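Local coordinates for protein putative tetR family transcription regulator (Shewanella loihica, PDB 3PPB) that probably binds DNA through a helix-turn-helix motif and regulates transcription, as a putative member of the TetR family, at residues 17-22 and 34-39; 64-68 and 93-97. All blocks are in the same frame, centred on the assembly; numbering follows the deposited sequence.

Contact 1: 17-22 and 34-39; sequences TALQLF and TIAREA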
loop_
_atom_site.group_PDB
_atom_site.type_symbol
_atom_site.label_atom_id
_atom_site.label_comp_id
_atom_site.label_asym_id
_atom_site.label_seq_id
_atom_site.Cartn_x
_atom_site.Cartn_y
_atom_site.Cartn_z
ATOM N N THR A 17 15.872 -6.623 16.282
ATOM C CA THR A 17 15.951 -5.236 16.770
ATOM C C THR A 17 15.690 -4.290 15.592
ATOM O O THR A 17 14.947 -3.321 15.763
ATOM C CB THR A 17 17.298 -4.958 17.477
ATOM O OG1 THR A 17 17.371 -5.671 18.720
ATOM C CG2 THR A 17 17.521 -3.492 17.742
ATOM N N ALA A 18 16.301 -4.575 14.407
ATOM C CA ALA A 18 16.106 -3.800 13.165
ATOM C C ALA A 18 14.627 -3.769 12.776
ATOM O O ALA A 18 14.115 -2.703 12.424
ATOM C CB ALA A 18 16.937 -4.382 12.021
ATOM N N LEU A 19 13.937 -4.932 12.865
ATOM C CA LEU A 19 12.512 -5.041 12.535
ATOM C C LEU A 19 11.704 -4.075 13.395
ATOM O O LEU A 19 10.923 -3.292 12.856
ATOM C CB LEU A 19 12.006 -6.490 12.706
ATOM C CG LEU A 19 10.487 -6.713 12.545
ATOM C CD1 LEU A 19 10.063 -6.683 11.074
ATOM C CD2 LEU A 19 10.064 -8.021 13.176
ATOM N N GLN A 20 11.923 -4.106 14.723
ATOM C CA GLN A 20 11.258 -3.212 15.665
ATOM C C GLN A 20 11.508 -1.735 15.312
ATOM O O GLN A 20 10.560 -0.954 15.221
ATOM C CB GLN A 20 11.726 -3.491 17.106
ATOM C CG GLN A 20 11.255 -4.819 17.678
ATOM N N LEU A 21 12.773 -1.362 15.096
ATOM C CA LEU A 21 13.137 0.033 14.848
ATOM C C LEU A 21 12.710 0.542 13.479
ATOM O O LEU A 21 12.255 1.683 13.399
ATOM C CB LEU A 21 14.641 0.254 15.050
ATOM C CG LEU A 21 15.147 0.114 16.489
ATOM C CD1 LEU A 21 16.641 -0.008 16.521
ATOM C CD2 LEU A 21 14.700 1.298 17.365
ATOM N N PHE A 22 12.834 -0.279 12.412
ATOM C CA PHE A 22 12.408 0.128 11.066
ATOM C C PHE A 22 10.896 0.371 11.029
ATOM O O PHE A 22 10.427 1.149 10.205
ATOM C CB PHE A 22 12.809 -0.906 9.995
ATOM C CG PHE A 22 14.284 -1.020 9.686
ATOM C CD1 PHE A 22 15.170 -0.012 10.055
ATOM C CD2 PHE A 22 14.783 -2.119 8.999
ATOM C CE1 PHE A 22 16.528 -0.108 9.751
ATOM C CE2 PHE A 22 16.137 -2.217 8.691
ATOM C CZ PHE A 22 17.009 -1.216 9.082
ATOM N N THR A 34 22.112 2.791 16.831
ATOM C CA THR A 34 20.908 2.475 17.601
ATOM C C THR A 34 20.590 0.984 17.478
ATOM O O THR A 34 20.349 0.356 18.500
ATOM C CB THR A 34 19.726 3.326 17.147
ATOM O OG1 THR A 34 20.059 4.703 17.252
ATOM C CG2 THR A 34 18.469 3.049 17.953
ATOM N N ILE A 35 20.630 0.414 16.259
ATOM C CA ILE A 35 20.335 -1.011 16.028
ATOM C C ILE A 35 21.290 -1.872 16.840
ATOM O O ILE A 35 20.827 -2.740 17.582
ATOM C CB ILE A 35 20.373 -1.431 14.531
ATOM C CG1 ILE A 35 19.361 -0.616 13.672
ATOM C CG2 ILE A 35 20.134 -2.950 14.396
ATOM C CD1 ILE A 35 19.488 -0.802 12.087
ATOM N N ALA A 36 22.615 -1.625 16.697
ATOM C CA ALA A 36 23.674 -2.366 17.386
ATOM C C ALA A 36 23.479 -2.331 18.896
ATOM O O ALA A 36 23.459 -3.398 19.518
ATOM C CB ALA A 36 25.041 -1.807 17.017
ATOM N N ARG A 37 23.288 -1.119 19.475
ATOM C CA ARG A 37 23.082 -0.907 20.909
ATOM C C ARG A 37 21.861 -1.661 21.419
ATOM O O ARG A 37 21.979 -2.438 22.377
ATOM C CB ARG A 37 22.928 0.590 21.219
ATOM C CG ARG A 37 22.842 0.911 22.722
ATOM C CD ARG A 37 22.692 2.395 23.011
ATOM N NE ARG A 37 21.471 2.978 22.440
ATOM C CZ ARG A 37 21.453 3.763 21.368
ATOM N NH1 ARG A 37 22.581 4.055 20.731
ATOM N NH2 ARG A 37 20.306 4.256 20.920
ATOM N N GLU A 38 20.693 -1.448 20.771
ATOM C CA GLU A 38 19.454 -2.102 21.172
ATOM C C GLU A 38 19.577 -3.635 21.048
ATOM O O GLU A 38 18.958 -4.340 21.837
ATOM C CB GLU A 38 18.262 -1.568 20.370
ATOM C CG GLU A 38 17.933 -0.109 20.619
ATOM C CD GLU A 38 17.103 0.151 21.855
ATOM O OE1 GLU A 38 17.657 0.067 22.974
ATOM O OE2 GLU A 38 15.898 0.455 21.700
ATOM N N ALA A 39 20.402 -4.141 20.106
ATOM C CA ALA A 39 20.615 -5.586 19.911
ATOM C C ALA A 39 21.618 -6.129 20.931
ATOM O O ALA A 39 21.589 -7.320 21.255
ATOM C CB ALA A 39 21.095 -5.883 18.485
#
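Ile35 is the knob of this helix pair, set among Thr17, Ala18, Leu21 and Phe22 of the 17-22 segment. Its CG2, anti to the backbone N, faces Ala18 CB at 4.2 Å, while the longer arm ends in CD1, 3.8 Å from Phe22 CE1, and meets the ring obliquely. Leu21 reaches over with one methyl: its CD1 lies 3.8 Å from Thr34 CG2 and packs also against CG1 of Ile35. At Thr17, chi1 -69° puts OG1 beside the backbone N and CG2 opposite that N, which aims the methyl at the helix of 34-39, 3.3 Å from Glu38 CB and 3.4 Å from Ile35 O; the hydroxyl, bonded to the Ala13 carbonyl of its own helix, lies beside Ala39. A serine here would lack the methyl and would probably leave a gap beside Glu38 CB and the Ile35 carbonyl. The segment axes pass 9.5 Å apart at 125°. Helices 32-39 and 43-49 fall in the predicted helix-turn-helix, against which helix 10-24 packs in a three-helix bundle consistent with a TetR family member. Helix 53-74 closes the buried side, Leu56 touching both Ala18 and Ile35, and Leu57 and Leu60 touching Phe22; helix 43-49 adds Leu46 against Ile35.

Contact 2: 64-68 and 93-97; sequences VKQEF and ALTWA. With EDO (1,2-ethanediol), chain G; EDO (1,2-ethanediol), chain D; EDO (1,2-ethanediol), chain H.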
loop_
_atom_site.group_PDB
_atom_site.type_symbol
_atom_site.label_atom_id
_atom_site.label_comp_id
_atom_site.label_asym_id
_atom_site.label_seq_id
_atom_site.Cartn_x
_atom_site.Cartn_y
_atom_site.Cartn_z
ATOM N N VAL A 64 11.178 -12.003 6.209
ATOM C CA VAL A 64 9.771 -11.888 6.628
ATOM C C VAL A 64 8.857 -12.398 5.482
ATOM O O VAL A 64 7.924 -13.152 5.752
ATOM C CB VAL A 64 9.368 -10.462 7.127
ATOM C CG1 VAL A 64 7.933 -10.462 7.640
ATOM C CG2 VAL A 64 10.313 -9.974 8.244
ATOM N N LYS A 65 9.159 -12.040 4.221
ATOM C CA LYS A 65 8.393 -12.530 3.063
ATOM C C LYS A 65 8.407 -14.073 3.037
ATOM O O LYS A 65 7.344 -14.680 2.848
ATOM C CB LYS A 65 8.939 -11.964 1.727
ATOM C CG LYS A 65 8.629 -10.492 1.473
ATOM C CD LYS A 65 7.227 -10.291 0.918
ATOM C CE LYS A 65 6.864 -8.839 0.847
ATOM N NZ LYS A 65 5.704 -8.624 -0.055
ATOM N N GLN A 66 9.591 -14.700 3.289
ATOM C CA GLN A 66 9.707 -16.159 3.309
ATOM C C GLN A 66 8.847 -16.769 4.427
ATOM O O GLN A 66 8.138 -17.737 4.163
ATOM C CB GLN A 66 11.159 -16.629 3.416
ATOM C CG GLN A 66 11.306 -18.132 3.101
ATOM C CD GLN A 66 10.911 -18.479 1.686
ATOM O OE1 GLN A 66 11.537 -18.044 0.726
ATOM N NE2 GLN A 66 9.832 -19.243 1.523
ATOM N N GLU A 67 8.860 -16.178 5.637
ATOM C CA GLU A 67 8.023 -16.623 6.760
ATOM C C GLU A 67 6.530 -16.596 6.392
ATOM O O GLU A 67 5.801 -17.556 6.662
ATOM C CB GLU A 67 8.257 -15.736 7.986
ATOM C CG GLU A 67 9.563 -15.995 8.696
ATOM C CD GLU A 67 9.790 -15.036 9.844
ATOM O OE1 GLU A 67 8.793 -14.645 10.494
ATOM O OE2 GLU A 67 10.959 -14.646 10.073
ATOM N N PHE A 68 6.088 -15.486 5.785
ATOM C CA PHE A 68 4.713 -15.289 5.343
ATOM C C PHE A 68 4.311 -16.368 4.322
ATOM O O PHE A 68 3.271 -17.018 4.477
ATOM C CB PHE A 68 4.577 -13.887 4.739
ATOM C CG PHE A 68 3.251 -13.574 4.088
ATOM C CD1 PHE A 68 2.129 -13.278 4.861
ATOM C CD2 PHE A 68 3.133 -13.514 2.700
ATOM C CE1 PHE A 68 0.919 -12.930 4.259
ATOM C CE2 PHE A 68 1.921 -13.171 2.098
ATOM C CZ PHE A 68 0.820 -12.889 2.879
ATOM N N ALA A 93 -3.465 -15.842 5.037
ATOM C CA ALA A 93 -2.659 -14.610 4.914
ATOM C C ALA A 93 -3.163 -13.556 5.910
ATOM O O ALA A 93 -2.370 -12.961 6.638
ATOM C CB ALA A 93 -2.715 -14.076 3.475
ATOM N N LEU A 94 -4.489 -13.366 5.968
ATOM C CA LEU A 94 -5.120 -12.397 6.873
ATOM C C LEU A 94 -4.933 -12.835 8.320
ATOM O O LEU A 94 -4.643 -11.981 9.151
ATOM C CB LEU A 94 -6.608 -12.192 6.507
ATOM C CG LEU A 94 -6.948 -10.978 5.589
ATOM C CD1 LEU A 94 -6.090 -10.942 4.335
ATOM C CD2 LEU A 94 -8.405 -11.021 5.132
ATOM N N THR A 95 -5.002 -14.165 8.615
ATOM C CA THR A 95 -4.784 -14.682 9.972
ATOM C C THR A 95 -3.348 -14.391 10.386
ATOM O O THR A 95 -3.115 -13.939 11.514
ATOM C CB THR A 95 -5.101 -16.178 10.049
ATOM O OG1 THR A 95 -6.467 -16.364 9.687
ATOM C CG2 THR A 95 -4.841 -16.785 11.437
ATOM N N TRP A 96 -2.392 -14.603 9.460
ATOM C CA TRP A 96 -0.972 -14.347 9.719
ATOM C C TRP A 96 -0.769 -12.872 10.065
ATOM O O TRP A 96 -0.065 -12.574 11.026
ATOM C CB TRP A 96 -0.111 -14.769 8.520
ATOM C CG TRP A 96 1.359 -14.526 8.728
ATOM C CD1 TRP A 96 2.287 -15.425 9.173
ATOM C CD2 TRP A 96 2.066 -13.295 8.500
ATOM N NE1 TRP A 96 3.533 -14.835 9.229
ATOM C CE2 TRP A 96 3.423 -13.519 8.840
ATOM C CE3 TRP A 96 1.687 -12.019 8.047
ATOM C CZ2 TRP A 96 4.401 -12.523 8.705
ATOM C CZ3 TRP A 96 2.651 -11.026 7.955
ATOM C CH2 TRP A 96 3.987 -11.280 8.292
ATOM N N ALA A 97 -1.411 -11.959 9.297
ATOM C CA ALA A 97 -1.345 -10.504 9.502
ATOM C C ALA A 97 -1.830 -10.099 10.914
ATOM O O ALA A 97 -1.225 -9.236 11.532
ATOM C CB ALA A 97 -2.177 -9.795 8.445
HETATM C C1 EDO G . 5.592 -16.492 11.497
HETATM O O1 EDO G . 6.276 -15.407 10.853
HETATM C C2 EDO G . 5.340 -17.595 10.471
HETATM O O2 EDO G . 4.549 -18.637 11.062
HETATM C C1 EDO D . 2.333 -9.786 0.597
HETATM O O1 EDO D . 3.568 -10.362 0.175
HETATM C C2 EDO D . 2.577 -9.040 1.898
HETATM O O2 EDO D . 3.627 -8.092 1.727
HETATM C C1 EDO H . 13.171 -11.075 12.663
HETATM O O1 EDO H . 12.062 -11.628 13.382
HETATM C C2 EDO H . 13.585 -12.038 11.556
HETATM O O2 EDO H . 12.483 -12.233 10.664
#
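Phe68 drives the edge of its ring into one face of Trp96, a T-shaped pair with centroids 5.1 Å apart and planes at 77°. The leading atom, Phe68 CD1, is 3.5 Å from Trp96 CE3. Trp96 extends with CG anti to its backbone N (chi1 180°), which carries the indole across to helix 53-74; there the CA of Phe68 lies over the five-membered ring as a CH-pi contact, 4.3 Å from its centroid. Val64 CG1 meets the indole edge at CH2, and Phe68 CZ packs 3.8 Å from Ala93 CB. Phe107 joins both aromatic rings, and Tyr161 meets Phe68, so this part is densely packed. The other side is looser and polar. Glu67 is exposed, and its CB, the nearest side-chain atom, stays 5.0 Å from Trp96 NE1. An ethanediol, probably from the crystallisation liquor, spans the two: its O1 donates to Glu67 OE1 at 2.7 Å and accepts a weak bond from Trp96 NE1 at 3.2 Å. Lys103 forms a salt bridge with the same carboxylate oxygen. Packing of the long helix 53-74, which leaves the DNA-binding region, against helix 82-99 is consistent with the all-helical C-terminal domain of a TetR-like fold.

In the fold
The two contacts follow one another along the chain, their centres 21 Å apart. Contact 1 lies in the TetR family region, with segment 34-39 in the predicted helix-turn-helix, toward one end of the molecule, and is partly buried; the centre of contact 2, a buried contact, lies about 6 Å from the centre of the chain. They share no helix, yet helix 53-74 links them: it covers the inner side of contact 1 with leucines and itself forms one half of contact 2. Both pair helices at similar steep angles, but the axes are closer in contact 1, whose knob-into-hole packing is mainly aliphatic, with Glu38 at its exposed side; contact 2 bridges a wider gap with a T-shaped aromatic pair, and its Glu67 has a salt bridge to Lys103.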